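Long-range contacts in 6-phosphofructokinase isozyme 2 (Escherichia coli, PDB 3N1C), which catalyses the magnesium-dependent, ATP-driven phosphorylation of D-fructose 6-phosphate to fructose 1,6-bisphosphate, the first committing step of glycolysis: residues R90-V95 / F106-A111; S12-T17 / V34-G39. One frame throughout, in Å; residues are numbered along the deposited sequence.

Interaction 1 of 2, residues R90-V95 / F106-A111; sequences RQNLHV and FVMPGA. With F6P (6-O-phosphono-beta-D-fructofuranose), chain E.
Leu93 and Phe106 form an antiparallel hydrogen-bonded pair, with Phe106 N reaching Leu93 O at 2.8 Å and Leu93 N reaching Phe106 O at 3.0 Å. They belong to the beta hairpin 91-97/103-107 of the small sheet that serves as the substrate lid in the PfkB family of the ribokinase clan. Their side chains share one face of this sheet and pack on Leu93 and Phe106 of the second subunit, while Phe106 and Val107 carry the sheet across the interface as a parallel ladder. Val95 CG2 meets the edge of the Phe106 ring at CE1.

Beyond Val107 the second segment leaves regular strand, and polar side chains of the first take over its backbone. Asn92 OD1 accepts Met108 N at 2.7 Å, the N-H arriving well above the carbonyl plane. The other branch of the amide, ND2, donates to O4 of fructose 6-phosphate at 2.8 Å, so the bonds to OD1 and ND2 settle which way round the amide lies. Arg90 crosses the loop with CG between the backbone N and carbonyl carbon (chi1 70°) and an extended chain, its CD passing Pro109 O. Met108 O and phosphate oxygen O2P lie near the guanidinium plane: NH1 donates to Met108 O at 2.9 Å, and NH1 and NH2 both donate to O2P. NE and NH2 are also anchored by the carbonyls of Pro11 and Ala10. Replacing this arginine with an alanine removes the guanidinium, which is likely to leave O2P without two donors and to strip the carbonyls of Met108, Pro11 and Ala10 of their N-H partners. At the far end a water accepts from Arg90 N at 3.2 Å and Ala111 N at 3.0 Å, bridging the two backbones where direct strand bonds have ended.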
ATOM      1  N   ARG A  90      29.055  -3.755   2.294  1.00 20.11           N
ATOM      2  CA  ARG A  90      27.740  -3.367   1.791  1.00 21.64           C
ATOM      3  C   ARG A  90      27.232  -2.085   2.452  1.00 23.58           C
ATOM      4  O   ARG A  90      27.602  -1.751   3.587  1.00 15.95           O
ATOM      5  CB  ARG A  90      26.726  -4.486   2.017  1.00 20.12           C
ATOM      6  CG  ARG A  90      26.369  -4.679   3.482  1.00 17.27           C
ATOM      7  CD  ARG A  90      25.267  -5.694   3.675  1.00 16.33           C
ATOM      8  NE  ARG A  90      25.248  -6.207   5.043  1.00 16.43           N
ATOM      9  CZ  ARG A  90      24.224  -6.861   5.588  1.00 18.95           C
ATOM     10  NH1 ARG A  90      23.122  -7.077   4.883  1.00 14.26           N
ATOM     11  NH2 ARG A  90      24.298  -7.296   6.845  1.00 14.79           N
ATOM     12  N   GLN A  91      26.364  -1.383   1.733  1.00 18.96           N
ATOM     13  CA  GLN A  91      25.745  -0.166   2.234  1.00 21.05           C
ATOM     14  C   GLN A  91      24.232  -0.301   2.137  1.00 26.15           C
ATOM     15  O   GLN A  91      23.663  -0.302   1.042  1.00 22.86           O
ATOM     16  CB  GLN A  91      26.237   1.059   1.449  1.00 22.38           C
ATOM     17  CG  GLN A  91      25.575   2.379   1.845  1.00 25.83           C
ATOM     18  CD  GLN A  91      26.265   3.596   1.240  1.00 31.66           C
ATOM     19  OE1 GLN A  91      27.493   3.648   1.139  1.00 28.55           O
ATOM     20  NE2 GLN A  91      25.472   4.591   0.850  1.00 30.65           N
ATOM     21  N   ASN A  92      23.586  -0.436   3.289  1.00 21.79           N
ATOM     22  CA  ASN A  92      22.136  -0.560   3.336  1.00 20.11           C
ATOM     23  C   ASN A  92      21.471   0.809   3.422  1.00 22.71           C
ATOM     24  O   ASN A  92      22.089   1.779   3.854  1.00 22.34           O
ATOM     25  CB  ASN A  92      21.720  -1.462   4.499  1.00 18.68           C
ATOM     26  CG  ASN A  92      22.153  -2.905   4.290  1.00 20.11           C
ATOM     27  OD1 ASN A  92      22.465  -3.305   3.169  1.00 18.74           O
ATOM     28  ND2 ASN A  92      22.159  -3.697   5.364  1.00 18.10           N
ATOM     29  N   LEU A  93      20.218   0.893   2.994  1.00 20.42           N
ATOM     30  CA  LEU A  93      19.533   2.177   2.970  1.00 20.82           C
ATOM     31  C   LEU A  93      18.308   2.186   3.866  1.00 23.08           C
ATOM     32  O   LEU A  93      17.423   1.343   3.733  1.00 21.58           O
ATOM     33  CB  LEU A  93      19.142   2.561   1.541  1.00 18.66           C
ATOM     34  CG  LEU A  93      18.457   3.928   1.426  1.00 20.18           C
ATOM     35  CD1 LEU A  93      19.368   5.037   1.933  1.00 20.23           C
ATOM     36  CD2 LEU A  93      18.021   4.201  -0.001  1.00 16.25           C
ATOM     37  N   HIS A  94      18.271   3.147   4.781  1.00 21.75           N
ATOM     38  CA  HIS A  94      17.119   3.357   5.647  1.00 18.21           C
ATOM     39  C   HIS A  94      16.418   4.631   5.215  1.00 18.39           C
ATOM     40  O   HIS A  94      17.034   5.696   5.186  1.00 21.07           O
ATOM     41  CB  HIS A  94      17.573   3.492   7.105  1.00 22.76           C
ATOM     42  CG  HIS A  94      16.482   3.913   8.040  1.00 29.11           C
ATOM     43  ND1 HIS A  94      15.836   3.027   8.873  1.00 37.58           N
ATOM     44  CD2 HIS A  94      15.918   5.123   8.259  1.00 24.06           C
ATOM     45  CE1 HIS A  94      14.920   3.677   9.574  1.00 31.91           C
ATOM     46  NE2 HIS A  94      14.948   4.947   9.219  1.00 34.35           N
ATOM     47  N   VAL A  95      15.135   4.534   4.878  1.00 14.37           N
ATOM     48  CA  VAL A  95      14.400   5.699   4.406  1.00 15.59           C
ATOM     49  C   VAL A  95      13.230   6.072   5.315  1.00 25.88           C
ATOM     50  O   VAL A  95      12.329   5.265   5.553  1.00 22.59           O
ATOM     51  CB  VAL A  95      13.877   5.481   2.973  1.00 20.55           C
ATOM     52  CG1 VAL A  95      13.254   6.757   2.439  1.00 24.91           C
ATOM     53  CG2 VAL A  95      15.010   5.007   2.062  1.00 19.12           C
ATOM     54  N   PHE A 106      16.134  -1.115   3.274  1.00 18.26           N
ATOM     55  CA  PHE A 106      16.632  -1.877   2.138  1.00 19.97           C
ATOM     56  C   PHE A 106      17.967  -2.533   2.472  1.00 19.01           C
ATOM     57  O   PHE A 106      18.992  -1.870   2.644  1.00 15.82           O
ATOM     58  CB  PHE A 106      16.711  -0.986   0.899  1.00 21.26           C
ATOM     59  CG  PHE A 106      15.390  -0.373   0.528  1.00 22.59           C
ATOM     60  CD1 PHE A 106      15.082   0.925   0.896  1.00 17.52           C
ATOM     61  CD2 PHE A 106      14.440  -1.112  -0.162  1.00 18.97           C
ATOM     62  CE1 PHE A 106      13.862   1.477   0.570  1.00 20.71           C
ATOM     63  CE2 PHE A 106      13.221  -0.568  -0.486  1.00 14.90           C
ATOM     64  CZ  PHE A 106      12.932   0.730  -0.126  1.00 20.93           C
ATOM     65  N   VAL A 107      17.928  -3.854   2.572  1.00 16.36           N
ATOM     66  CA  VAL A 107      19.042  -4.620   3.094  1.00 14.41           C
ATOM     67  C   VAL A 107      19.685  -5.435   1.978  1.00 20.46           C
ATOM     68  O   VAL A 107      19.110  -6.418   1.512  1.00 17.73           O
ATOM     69  CB  VAL A 107      18.545  -5.559   4.211  1.00 15.40           C
ATOM     70  CG1 VAL A 107      19.680  -6.409   4.755  1.00 19.22           C
ATOM     71  CG2 VAL A 107      17.862  -4.746   5.320  1.00 14.05           C
ATOM     72  N   MET A 108      20.923  -4.964   1.690  1.00 19.92           N
ATOM     73  CA  MET A 108      21.642  -5.526   0.552  1.00 19.29           C
ATOM     74  C   MET A 108      22.303  -6.851   0.939  1.00 20.08           C
ATOM     75  O   MET A 108      22.384  -7.191   2.123  1.00 19.92           O
ATOM     76  CB  MET A 108      22.722  -4.552   0.055  1.00 21.22           C
ATOM     77  CG  MET A 108      22.219  -3.232  -0.499  1.00 37.32           C
ATOM     78  SD  MET A 108      21.187  -3.385  -1.972  1.00 39.13           S
ATOM     79  CE  MET A 108      19.570  -3.137  -1.267  1.00 28.75           C
ATOM     80  N   PRO A 109      22.855  -7.766   0.131  1.00 19.52           N
ATOM     81  CA  PRO A 109      23.640  -8.918   0.581  1.00 21.41           C
ATOM     82  C   PRO A 109      24.973  -8.473   1.175  1.00 25.75           C
ATOM     83  O   PRO A 109      25.535  -7.480   0.720  1.00 18.58           O
ATOM     84  CB  PRO A 109      23.901  -9.698  -0.720  1.00 20.28           C
ATOM     85  CG  PRO A 109      22.989  -9.106  -1.749  1.00 17.35           C
ATOM     86  CD  PRO A 109      22.767  -7.697  -1.340  1.00 23.06           C
ATOM     87  N   GLY A 110      25.481  -9.199   2.166  1.00 27.28           N
ATOM     88  CA  GLY A 110      26.800  -8.909   2.705  1.00 21.69           C
ATOM     89  C   GLY A 110      27.880  -9.076   1.650  1.00 25.17           C
ATOM     90  O   GLY A 110      27.742  -9.885   0.734  1.00 23.79           O
ATOM     91  N   ALA A 111      28.956  -8.307   1.770  1.00 23.51           N
ATOM     92  CA  ALA A 111      30.103  -8.458   0.874  1.00 27.27           C
ATOM     93  C   ALA A 111      30.682  -9.864   0.991  1.00 28.70           C
ATOM     94  O   ALA A 111      30.655 -10.463   2.063  1.00 23.01           O
ATOM     95  CB  ALA A 111      31.167  -7.426   1.198  1.00 27.21           C
TER
HETATM   96  O1  F6P E 400      19.648  -5.629  12.839  1.00 19.17           O
HETATM   97  C1  F6P E 400      19.903  -4.368  12.302  1.00 14.12           C
HETATM   98  C2  F6P E 400      21.216  -4.439  11.462  1.00 24.51           C
HETATM   99  O2  F6P E 400      22.080  -5.597  11.481  1.00 17.26           O
HETATM  100  C3  F6P E 400      21.574  -3.276  10.525  1.00 24.10           C
HETATM  101  O3  F6P E 400      22.408  -2.278  11.031  1.00 19.89           O
HETATM  102  C4  F6P E 400      21.563  -3.691   9.100  1.00 22.01           C
HETATM  103  O4  F6P E 400      21.797  -2.854   8.000  1.00 19.22           O
HETATM  104  C5  F6P E 400      20.733  -4.950   9.056  1.00 23.76           C
HETATM  105  O5  F6P E 400      20.387  -5.195  10.464  1.00 18.22           O
HETATM  106  C6  F6P E 400      21.495  -6.136   8.441  1.00 29.07           C
HETATM  107  O6  F6P E 400      20.613  -7.229   8.378  1.00 25.02           O
HETATM  108  P   F6P E 400      21.134  -8.762   8.040  1.00 19.26           P
HETATM  109  O1P F6P E 400      22.262  -9.260   9.139  1.00 19.87           O
HETATM  110  O2P F6P E 400      21.816  -8.832   6.545  1.00 20.60           O
HETATM  111  O3P F6P E 400      19.997  -9.670   8.119  1.00 26.08           O
HETATM  112  O   HOH W   1      29.424  -6.388   4.092  1.00 16.52           O

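Interaction 2 of 2, residues S12-T17 / V34-G39. With F6P (6-O-phosphono-beta-D-fructofuranose), chain E.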
ATOM      1  N   SER A  12      27.629  -3.976   7.806  1.00 17.19           N
ATOM      2  CA  SER A  12      26.982  -3.039   6.907  1.00 16.89           C
ATOM      3  C   SER A  12      27.338  -1.623   7.306  1.00 21.07           C
ATOM      4  O   SER A  12      27.398  -1.302   8.495  1.00 20.82           O
ATOM      5  CB  SER A  12      25.462  -3.210   6.952  1.00 16.53           C
ATOM      6  OG  SER A  12      24.809  -2.146   6.283  1.00 21.81           O
ATOM      7  N   LEU A  13      27.593  -0.785   6.309  1.00 17.89           N
ATOM      8  CA  LEU A  13      27.603   0.654   6.513  1.00 17.21           C
ATOM      9  C   LEU A  13      26.172   1.125   6.278  1.00 21.16           C
ATOM     10  O   LEU A  13      25.706   1.169   5.140  1.00 26.68           O
ATOM     11  CB  LEU A  13      28.551   1.332   5.524  1.00 20.11           C
ATOM     12  CG  LEU A  13      28.564   2.863   5.539  1.00 15.58           C
ATOM     13  CD1 LEU A  13      29.156   3.389   6.845  1.00 17.99           C
ATOM     14  CD2 LEU A  13      29.346   3.404   4.345  1.00 14.64           C
ATOM     15  N   ASP A  14      25.469   1.453   7.357  1.00 17.65           N
ATOM     16  CA  ASP A  14      24.064   1.834   7.268  1.00 13.77           C
ATOM     17  C   ASP A  14      23.903   3.305   6.880  1.00 19.49           C
ATOM     18  O   ASP A  14      24.310   4.193   7.623  1.00 23.89           O
ATOM     19  CB  ASP A  14      23.365   1.608   8.620  1.00 18.23           C
ATOM     20  CG  ASP A  14      23.087   0.149   8.914  1.00 18.44           C
ATOM     21  OD1 ASP A  14      23.358  -0.721   8.059  1.00 16.54           O
ATOM     22  OD2 ASP A  14      22.591  -0.128  10.025  1.00 17.31           O
ATOM     23  N   SER A  15      23.296   3.564   5.727  1.00 18.23           N
ATOM     24  CA  SER A  15      22.975   4.933   5.338  1.00 16.03           C
ATOM     25  C   SER A  15      21.504   5.209   5.650  1.00 20.37           C
ATOM     26  O   SER A  15      20.654   4.327   5.508  1.00 18.31           O
ATOM     27  CB  SER A  15      23.272   5.163   3.855  1.00 13.31           C
ATOM     28  OG  SER A  15      22.505   4.285   3.049  1.00 21.94           O
ATOM     29  N   ALA A  16      21.214   6.427   6.099  1.00 24.92           N
ATOM     30  CA  ALA A  16      19.847   6.830   6.421  1.00 26.55           C
ATOM     31  C   ALA A  16      19.515   8.165   5.760  1.00 31.72           C
ATOM     32  O   ALA A  16      20.343   9.077   5.734  1.00 27.00           O
ATOM     33  CB  ALA A  16      19.662   6.923   7.924  1.00 22.53           C
ATOM     34  N   THR A  17      18.300   8.275   5.227  1.00 25.94           N
ATOM     35  CA  THR A  17      17.884   9.485   4.532  1.00 24.07           C
ATOM     36  C   THR A  17      16.417   9.805   4.801  1.00 21.36           C
ATOM     37  O   THR A  17      15.662   8.964   5.289  1.00 21.58           O
ATOM     38  CB  THR A  17      18.096   9.379   3.008  1.00 20.30           C
ATOM     39  OG1 THR A  17      17.839  10.648   2.400  1.00 29.30           O
ATOM     40  CG2 THR A  17      17.150   8.352   2.402  1.00 16.48           C
ATOM     41  N   VAL A  34      22.871  10.121   6.153  1.00 28.07           N
ATOM     42  CA  VAL A  34      23.617  10.063   7.399  1.00 33.56           C
ATOM     43  C   VAL A  34      24.021   8.606   7.582  1.00 26.43           C
ATOM     44  O   VAL A  34      23.353   7.713   7.069  1.00 25.21           O
ATOM     45  CB  VAL A  34      22.761  10.527   8.596  1.00 34.52           C
ATOM     46  CG1 VAL A  34      23.387  10.086   9.905  1.00 41.03           C
ATOM     47  CG2 VAL A  34      22.587  12.040   8.567  1.00 42.47           C
ATOM     48  N   PHE A  35      25.114   8.361   8.295  1.00 22.62           N
ATOM     49  CA  PHE A  35      25.670   7.014   8.371  1.00 18.72           C
ATOM     50  C   PHE A  35      25.813   6.522   9.804  1.00 24.97           C
ATOM     51  O   PHE A  35      26.026   7.315  10.714  1.00 25.20           O
ATOM     52  CB  PHE A  35      27.039   6.977   7.703  1.00 22.18           C
ATOM     53  CG  PHE A  35      27.016   7.321   6.244  1.00 27.47           C
ATOM     54  CD1 PHE A  35      27.301   8.608   5.819  1.00 32.16           C
ATOM     55  CD2 PHE A  35      26.728   6.355   5.295  1.00 24.19           C
ATOM     56  CE1 PHE A  35      27.292   8.923   4.471  1.00 24.61           C
ATOM     57  CE2 PHE A  35      26.713   6.666   3.948  1.00 23.98           C
ATOM     58  CZ  PHE A  35      26.998   7.948   3.538  1.00 21.98           C
ATOM     59  N   GLU A  36      25.704   5.207   9.991  1.00 18.28           N
ATOM     60  CA  GLU A  36      26.000   4.586  11.276  1.00 23.54           C
ATOM     61  C   GLU A  36      26.488   3.146  11.078  1.00 22.69           C
ATOM     62  O   GLU A  36      26.249   2.544  10.033  1.00 20.52           O
ATOM     63  CB  GLU A  36      24.780   4.630  12.193  1.00 30.44           C
ATOM     64  CG  GLU A  36      23.678   3.662  11.822  1.00 38.53           C
ATOM     65  CD  GLU A  36      22.418   3.888  12.636  1.00 41.90           C
ATOM     66  OE1 GLU A  36      22.163   5.047  13.018  1.00 41.08           O
ATOM     67  OE2 GLU A  36      21.681   2.913  12.891  1.00 50.15           O
ATOM     68  N   PRO A  37      27.200   2.596  12.075  1.00 18.59           N
ATOM     69  CA  PRO A  37      27.714   1.225  11.960  1.00 22.40           C
ATOM     70  C   PRO A  37      26.552   0.252  11.908  1.00 24.29           C
ATOM     71  O   PRO A  37      25.529   0.518  12.540  1.00 29.19           O
ATOM     72  CB  PRO A  37      28.500   1.032  13.264  1.00 26.64           C
ATOM     73  CG  PRO A  37      28.760   2.403  13.775  1.00 17.80           C
ATOM     74  CD  PRO A  37      27.589   3.224  13.346  1.00 22.19           C
ATOM     75  N   GLY A  38      26.696  -0.848  11.173  1.00 22.36           N
ATOM     76  CA  GLY A  38      25.606  -1.794  11.022  1.00 17.52           C
ATOM     77  C   GLY A  38      26.039  -3.243  10.922  1.00 22.25           C
ATOM     78  O   GLY A  38      27.214  -3.544  10.704  1.00 23.05           O
ATOM     79  N   GLY A  39      25.077  -4.148  11.062  1.00 12.81           N
ATOM     80  CA  GLY A  39      25.373  -5.567  11.106  1.00 17.83           C
ATOM     81  C   GLY A  39      25.053  -6.101  12.486  1.00 13.46           C
ATOM     82  O   GLY A  39      25.232  -5.398  13.480  1.00 18.10           O
TER
HETATM   83  O1  F6P E 400      19.648  -5.629  12.839  1.00 19.17           O
HETATM   84  C1  F6P E 400      19.903  -4.368  12.302  1.00 14.12           C
HETATM   85  C2  F6P E 400      21.216  -4.439  11.462  1.00 24.51           C
HETATM   86  O2  F6P E 400      22.080  -5.597  11.481  1.00 17.26           O
HETATM   87  C3  F6P E 400      21.574  -3.276  10.525  1.00 24.10           C
HETATM   88  O3  F6P E 400      22.408  -2.278  11.031  1.00 19.89           O
HETATM   89  C4  F6P E 400      21.563  -3.691   9.100  1.00 22.01           C
HETATM   90  O4  F6P E 400      21.797  -2.854   8.000  1.00 19.22           O
HETATM   91  C5  F6P E 400      20.733  -4.950   9.056  1.00 23.76           C
HETATM   92  O5  F6P E 400      20.387  -5.195  10.464  1.00 18.22           O
HETATM   93  C6  F6P E 400      21.495  -6.136   8.441  1.00 29.07           C
HETATM   94  O6  F6P E 400      20.613  -7.229   8.378  1.00 25.02           O
HETATM   95  P   F6P E 400      21.134  -8.762   8.040  1.00 19.26           P
HETATM   96  O1P F6P E 400      22.262  -9.260   9.139  1.00 19.87           O
HETATM   97  O2P F6P E 400      21.816  -8.832   6.545  1.00 20.60           O
HETATM   98  O3P F6P E 400      19.997  -9.670   8.119  1.00 26.08           O
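The Phe35 ring is approached obliquely by Leu13 and Ser15, whose side chains lie on the same face of the sheet as its own. Leu13 CG comes within 4.0 Å of Phe35 CD2, and Ser15 CB sits beside CE2 at 3.8 Å. The ring also meets His68, with the planes at about 50°. The second flat group, the Asp14 carboxylate, projects from the other face and turns both oxygens to the sugar. OD1 accepts the fructose 6-phosphate O4 hydroxyl at 2.6 Å and also the Ser12 OG hydroxyl, which meets it nearly along its C-O axis. Two donors thus grip one oxygen. OD2 accepts O3, though the modelled separation is very short and its exact value doubtful. Glu36 OE2 lies 4.3 Å from Asp14 OD2, two like charges whose closeness may be eased by the bond between OE2 and Thr292 OG1. A side chain at Gly38 would run into Asp14 OD1, so the bare backbone lets the carboxylate lie over it.

Backbone bonds join the antiparallel strands at Asp14/Glu36 and Ala16/Val34, including Ala16 N to Val34 O at 2.7 Å, and Ser12 N donates to Gly38 O. Gly39 N adds a weak bond to sugar O3 from the N-cap position of helix 40-50. This glycine-rich turn from strand into helix is a hallmark of PfkB-family sugar kinases, and with Asp14 it lines one side of the sugar-binding site.

Interactions 1 and 2 are adjoining halves of one four-stranded sheet, their centres 8 Å apart. Strand 12-19 of interaction 2 runs beside strand 91-97 of interaction 1, where Ser15 OG lies 2.7 Å from Asn92 O and His94 N lies 2.8 Å from Ser15 O. Both contacts end on the same fructose 6-phosphate. Arg90 of interaction 1 binds its phosphate, residues 12-17 and 34-39 hold its O3 side, and O4 is shared between Asn92 and Asp14. Ser12 OG packs 3.2 Å from Asn92 ND2 beside that shared hydroxyl. Asp256, probably the catalytic residue, and Lys27 and Arg29 of the second subunit also bind this sugar phosphate.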